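Local coordinates for periplasmic binding protein (Mycobacterium smegmatis, PDB 4MDY) that probably binds an iron-containing solute outside the membrane and delivers it to an ABC transporter for import, at residues Glu40-Leu45 with Trp66-Arg71; Ala213-Pro216 with Ser222-Asp225. All coordinates share one frame; numbering follows the deposited sequence.

How the contacts relate
Following the chain from the N terminus, contact 1 comes first: helix 40-46 leads through strand 53-55 and a mostly irregular stretch to helix 67-73, and the contact closes that loop by setting the two helices side by side. After helix 148-168 and strand 176-181, contact 2 closes a much shorter connection, from strand 214-215 to helix 220-224. The two loops follow in series, neither enclosing nor crossing the other. Contacts 1 and 2 lie on opposite sides of the chain's centre; the centres of contacts 1 and 2 are 33 Å apart. Contact 1 is polar at its heart and belongs to the N-terminal lobe; contact 2 is aliphatic and belongs to the C-terminal lobe.

Contact 1: Glu40-Leu45 with Trp66-Arg71; sequences EQDDLL and WPWAQR
The carboxylate oxygen OD2 of D42 is gripped by two groups: the indole N-H of W68, with NE1 2.7 Å from OD2, and the hydroxyl of S275, which lies far along the same chain. The W68 bond is fairly straight, 159° at the hydrogen. It reaches OD2 on the syn side, though well out of the carboxylate plane, while the oxygen stays near the indole plane, so the acid meets the ring at its edge. Carboxylate and ring planes stand almost perpendicular. Tryptophan suits this place because its N-H satisfies a buried acid while the rest of the ring remains apolar; its CG sits between the backbone N and the carbonyl carbon (chi1 56°), which carries NE1 across to D42. CB of W66 lies over one indole face. D42 OD1 accepts from a water 2.8 Å away, which accepts in turn from W66 N, just ahead of helix 67-73. L45 CD1 packs on A69 CB at 3.8 Å, between helices whose axes over these short segments come within 10.0 Å and cross at 34°. Two helices running in roughly the same direction are thus joined within what is, by family, the alpha/beta N-terminal lobe of a solute-binding protein.

Contact 2: Ala213-Pro216 with Ser222-Asp225; sequences ALIP and SVLD
No flat group takes part where I215 meets V223 and L224: there is no ring face or edge here, and the contact is made by the methyl groups of three branched aliphatic side chains. I215 points from its strand toward helix 220-224 and fits two branches against it. Its CG1 lies anti to the carbonyl carbon (chi1 -57°) and the chain beyond is extended, which carries CD1 out to the helix. There CD1 touches L224 CD1 at 3.5 Å, a tight methyl contact, and also V223 CG1 at 4.0 Å. The shorter branch meets the helix as well, I215 CG2 standing 4.0 Å from V223 CG2. I215 and V223 thus approach tip to tip, each using both of its branches, whereas L224 comes in obliquely and offers one methyl. Beta-branched residues suit this pairing: isoleucine is at home in a strand and presents two prongs, and valine keeps its pair of methyls close to the helix backbone. Leucine, with a longer stem, can reach back to I215 although it leaves the helix at a different angle. Around this small apolar cluster, strand 214-215 pairs antiparallel with strand 189-190, where V189 also touches I215; V211 packs on V223; and L224 continues onto L230 and W232, so it joins helix 220-224 both to strand 214-215 and to strand 229-233 of the parallel sheet.

Contact 1: Glu40-Leu45 with Trp66-Arg71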
loop_
_atom_site.group_PDB
_atom_site.type_symbol
_atom_site.label_atom_id
_atom_site.label_comp_id
_atom_site.label_asym_id
_atom_site.label_seq_id
_atom_site.Cartn_x
_atom_site.Cartn_y
_atom_site.Cartn_z
ATOM N N GLU A 40 6.457 -3.339 3.974
ATOM C CA GLU A 40 7.151 -2.763 5.131
ATOM C C GLU A 40 8.463 -2.064 4.789
ATOM O O GLU A 40 8.927 -1.204 5.554
ATOM C CB GLU A 40 7.411 -3.832 6.201
ATOM C CG GLU A 40 6.152 -4.388 6.846
ATOM C CD GLU A 40 5.693 -5.689 6.228
ATOM O OE1 GLU A 40 5.597 -5.738 4.989
ATOM O OE2 GLU A 40 5.424 -6.656 6.980
ATOM N N GLN A 41 9.072 -2.432 3.659
ATOM C CA GLN A 41 10.324 -1.810 3.262
ATOM C C GLN A 41 10.184 -0.300 3.119
ATOM O O GLN A 41 11.134 0.416 3.376
ATOM C CB GLN A 41 10.912 -2.437 1.983
ATOM C CG GLN A 41 10.184 -2.146 0.678
ATOM C CD GLN A 41 9.127 -3.176 0.338
ATOM O OE1 GLN A 41 8.511 -3.782 1.224
ATOM N NE2 GLN A 41 8.899 -3.374 -0.951
ATOM N N ASP A 42 9.007 0.179 2.720
ATOM C CA ASP A 42 8.796 1.620 2.568
ATOM C C ASP A 42 8.772 2.323 3.925
ATOM O O ASP A 42 9.254 3.440 4.051
ATOM C CB ASP A 42 7.506 1.916 1.807
ATOM C CG ASP A 42 7.634 1.699 0.299
ATOM O OD1 ASP A 42 8.635 1.107 -0.173
ATOM O OD2 ASP A 42 6.704 2.127 -0.416
ATOM N N ASP A 43 8.222 1.673 4.944
ATOM C CA ASP A 43 8.235 2.266 6.290
ATOM C C ASP A 43 9.674 2.345 6.793
ATOM O O ASP A 43 10.112 3.382 7.284
ATOM C CB ASP A 43 7.387 1.448 7.269
ATOM C CG ASP A 43 5.935 1.336 6.835
ATOM O OD1 ASP A 43 5.170 2.319 6.992
ATOM O OD2 ASP A 43 5.560 0.250 6.344
ATOM N N LEU A 44 10.416 1.247 6.641
ATOM C CA LEU A 44 11.811 1.190 7.088
ATOM C C LEU A 44 12.680 2.231 6.371
ATOM O O LEU A 44 13.374 3.039 7.005
ATOM C CB LEU A 44 12.360 -0.233 6.886
ATOM C CG LEU A 44 11.697 -1.247 7.833
ATOM C CD1 LEU A 44 11.895 -2.687 7.384
ATOM C CD2 LEU A 44 12.200 -1.063 9.263
ATOM N N LEU A 45 12.603 2.235 5.047
ATOM C CA LEU A 45 13.405 3.147 4.234
ATOM C C LEU A 45 13.050 4.620 4.471
ATOM O O LEU A 45 13.928 5.475 4.420
ATOM C CB LEU A 45 13.280 2.795 2.753
ATOM C CG LEU A 45 13.976 1.484 2.353
ATOM C CD1 LEU A 45 13.586 1.102 0.931
ATOM C CD2 LEU A 45 15.484 1.597 2.493
ATOM N N TRP A 66 10.358 -0.151 -5.130
ATOM C CA TRP A 66 9.806 0.675 -6.201
ATOM C C TRP A 66 10.528 2.026 -6.282
ATOM O O TRP A 66 11.247 2.405 -5.344
ATOM C CB TRP A 66 8.291 0.846 -5.990
ATOM C CG TRP A 66 7.503 -0.394 -6.355
ATOM C CD1 TRP A 66 7.568 -1.617 -5.749
ATOM C CD2 TRP A 66 6.546 -0.527 -7.411
ATOM N NE1 TRP A 66 6.713 -2.495 -6.355
ATOM C CE2 TRP A 66 6.070 -1.850 -7.380
ATOM C CE3 TRP A 66 6.047 0.344 -8.383
ATOM C CZ2 TRP A 66 5.109 -2.319 -8.278
ATOM C CZ3 TRP A 66 5.096 -0.126 -9.273
ATOM C CH2 TRP A 66 4.635 -1.439 -9.208
ATOM N N PRO A 67 10.354 2.755 -7.407
ATOM C CA PRO A 67 11.152 3.959 -7.654
ATOM C C PRO A 67 11.154 5.001 -6.533
ATOM O O PRO A 67 12.159 5.656 -6.315
ATOM C CB PRO A 67 10.523 4.530 -8.930
ATOM C CG PRO A 67 10.024 3.325 -9.653
ATOM C CD PRO A 67 9.486 2.442 -8.560
ATOM N N TRP A 68 10.041 5.148 -5.826
ATOM C CA TRP A 68 9.944 6.147 -4.754
ATOM C C TRP A 68 10.765 5.808 -3.501
ATOM O O TRP A 68 10.884 6.636 -2.606
ATOM C CB TRP A 68 8.481 6.364 -4.370
ATOM C CG TRP A 68 7.805 5.109 -3.964
ATOM C CD1 TRP A 68 7.920 4.471 -2.764
ATOM C CD2 TRP A 68 6.935 4.302 -4.766
ATOM N NE1 TRP A 68 7.166 3.331 -2.765
ATOM C CE2 TRP A 68 6.552 3.200 -3.979
ATOM C CE3 TRP A 68 6.440 4.407 -6.075
ATOM C CZ2 TRP A 68 5.687 2.206 -4.450
ATOM C CZ3 TRP A 68 5.572 3.420 -6.538
ATOM C CH2 TRP A 68 5.209 2.337 -5.726
ATOM N N ALA A 69 11.306 4.593 -3.419
ATOM C CA ALA A 69 12.157 4.210 -2.297
ATOM C C ALA A 69 13.598 3.855 -2.702
ATOM O O ALA A 69 14.404 3.497 -1.843
ATOM C CB ALA A 69 11.525 3.062 -1.533
ATOM N N GLN A 70 13.924 3.991 -3.990
ATOM C CA GLN A 70 15.253 3.631 -4.502
ATOM C C GLN A 70 16.380 4.544 -4.006
ATOM O O GLN A 70 17.467 4.062 -3.684
ATOM C CB GLN A 70 15.239 3.582 -6.043
ATOM C CG GLN A 70 14.735 2.258 -6.597
ATOM C CD GLN A 70 15.703 1.120 -6.316
ATOM O OE1 GLN A 70 16.904 1.353 -6.160
ATOM N NE2 GLN A 70 15.188 -0.115 -6.234
ATOM N N ARG A 71 16.122 5.849 -3.947
ATOM C CA ARG A 71 17.069 6.822 -3.383
ATOM C C ARG A 71 17.498 6.402 -1.977
ATOM O O ARG A 71 18.687 6.419 -1.641
ATOM C CB ARG A 71 16.427 8.220 -3.315
ATOM C CG ARG A 71 17.307 9.301 -2.687
ATOM C CD ARG A 71 16.552 10.609 -2.438
ATOM N NE ARG A 71 15.795 10.619 -1.178
ATOM C CZ ARG A 71 16.324 10.767 0.041
ATOM N NH1 ARG A 71 17.638 10.908 0.205
ATOM N NH2 ARG A 71 15.533 10.766 1.113
HETATM O O HOH W 1 8.948 -0.306 -2.583
#

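Contact 2: Ala213-Pro216 with Ser222-Asp225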
loop_
_atom_site.group_PDB
_atom_site.type_symbol
_atom_site.label_atom_id
_atom_site.label_comp_id
_atom_site.label_asym_id
_atom_site.label_seq_id
_atom_site.Cartn_x
_atom_site.Cartn_y
_atom_site.Cartn_z
ATOM N N ALA A 213 -16.469 -5.539 -3.269
ATOM C CA ALA A 213 -15.100 -5.810 -3.700
ATOM C C ALA A 213 -15.057 -6.333 -5.136
ATOM O O ALA A 213 -14.056 -6.167 -5.842
ATOM C CB ALA A 213 -14.445 -6.811 -2.762
ATOM N N LEU A 214 -16.148 -6.972 -5.544
ATOM C CA LEU A 214 -16.305 -7.489 -6.885
ATOM C C LEU A 214 -17.708 -7.161 -7.371
ATOM O O LEU A 214 -18.703 -7.499 -6.727
ATOM C CB LEU A 214 -16.078 -8.997 -6.897
ATOM C CG LEU A 214 -16.101 -9.707 -8.254
ATOM C CD1 LEU A 214 -14.902 -9.308 -9.098
ATOM C CD2 LEU A 214 -16.136 -11.208 -8.042
ATOM N N ILE A 215 -17.767 -6.492 -8.513
ATOM C CA ILE A 215 -19.014 -6.137 -9.156
ATOM C C ILE A 215 -19.256 -7.147 -10.281
ATOM O O ILE A 215 -18.515 -7.168 -11.266
ATOM C CB ILE A 215 -18.934 -4.715 -9.726
ATOM C CG1 ILE A 215 -18.592 -3.724 -8.606
ATOM C CG2 ILE A 215 -20.235 -4.327 -10.410
ATOM C CD1 ILE A 215 -17.998 -2.429 -9.107
ATOM N N PRO A 216 -20.287 -7.997 -10.136
ATOM C CA PRO A 216 -20.529 -8.984 -11.182
ATOM C C PRO A 216 -20.840 -8.333 -12.530
ATOM O O PRO A 216 -21.309 -7.200 -12.579
ATOM C CB PRO A 216 -21.723 -9.783 -10.657
ATOM C CG PRO A 216 -22.357 -8.924 -9.618
ATOM C CD PRO A 216 -21.270 -8.084 -9.037
ATOM N N SER A 222 -24.947 -0.595 -13.740
ATOM C CA SER A 222 -25.741 -0.184 -12.586
ATOM C C SER A 222 -24.884 0.509 -11.506
ATOM O O SER A 222 -25.291 1.514 -10.937
ATOM C CB SER A 222 -26.460 -1.418 -12.014
ATOM O OG SER A 222 -27.015 -1.167 -10.744
ATOM N N VAL A 223 -23.693 -0.021 -11.244
ATOM C CA VAL A 223 -22.832 0.519 -10.192
ATOM C C VAL A 223 -21.914 1.643 -10.663
ATOM O O VAL A 223 -21.818 2.693 -10.001
ATOM C CB VAL A 223 -21.979 -0.590 -9.557
ATOM C CG1 VAL A 223 -21.091 -0.016 -8.457
ATOM C CG2 VAL A 223 -22.878 -1.682 -9.003
ATOM N N LEU A 224 -21.237 1.420 -11.789
ATOM C CA LEU A 224 -20.207 2.342 -12.275
ATOM C C LEU A 224 -20.775 3.642 -12.839
ATOM O O LEU A 224 -20.126 4.683 -12.756
ATOM C CB LEU A 224 -19.277 1.670 -13.304
ATOM C CG LEU A 224 -18.084 0.898 -12.727
ATOM C CD1 LEU A 224 -18.526 -0.178 -11.760
ATOM C CD2 LEU A 224 -17.217 0.298 -13.829
ATOM N N ASP A 225 -21.984 3.602 -13.394
ATOM C CA ASP A 225 -22.588 4.832 -13.915
ATOM C C ASP A 225 -23.039 5.762 -12.786
ATOM O O ASP A 225 -23.460 6.883 -13.048
ATOM C CB ASP A 225 -23.734 4.532 -14.889
ATOM C CG ASP A 225 -23.240 4.006 -16.240
ATOM O OD1 ASP A 225 -22.081 4.287 -16.624
ATOM O OD2 ASP A 225 -24.027 3.318 -16.927
#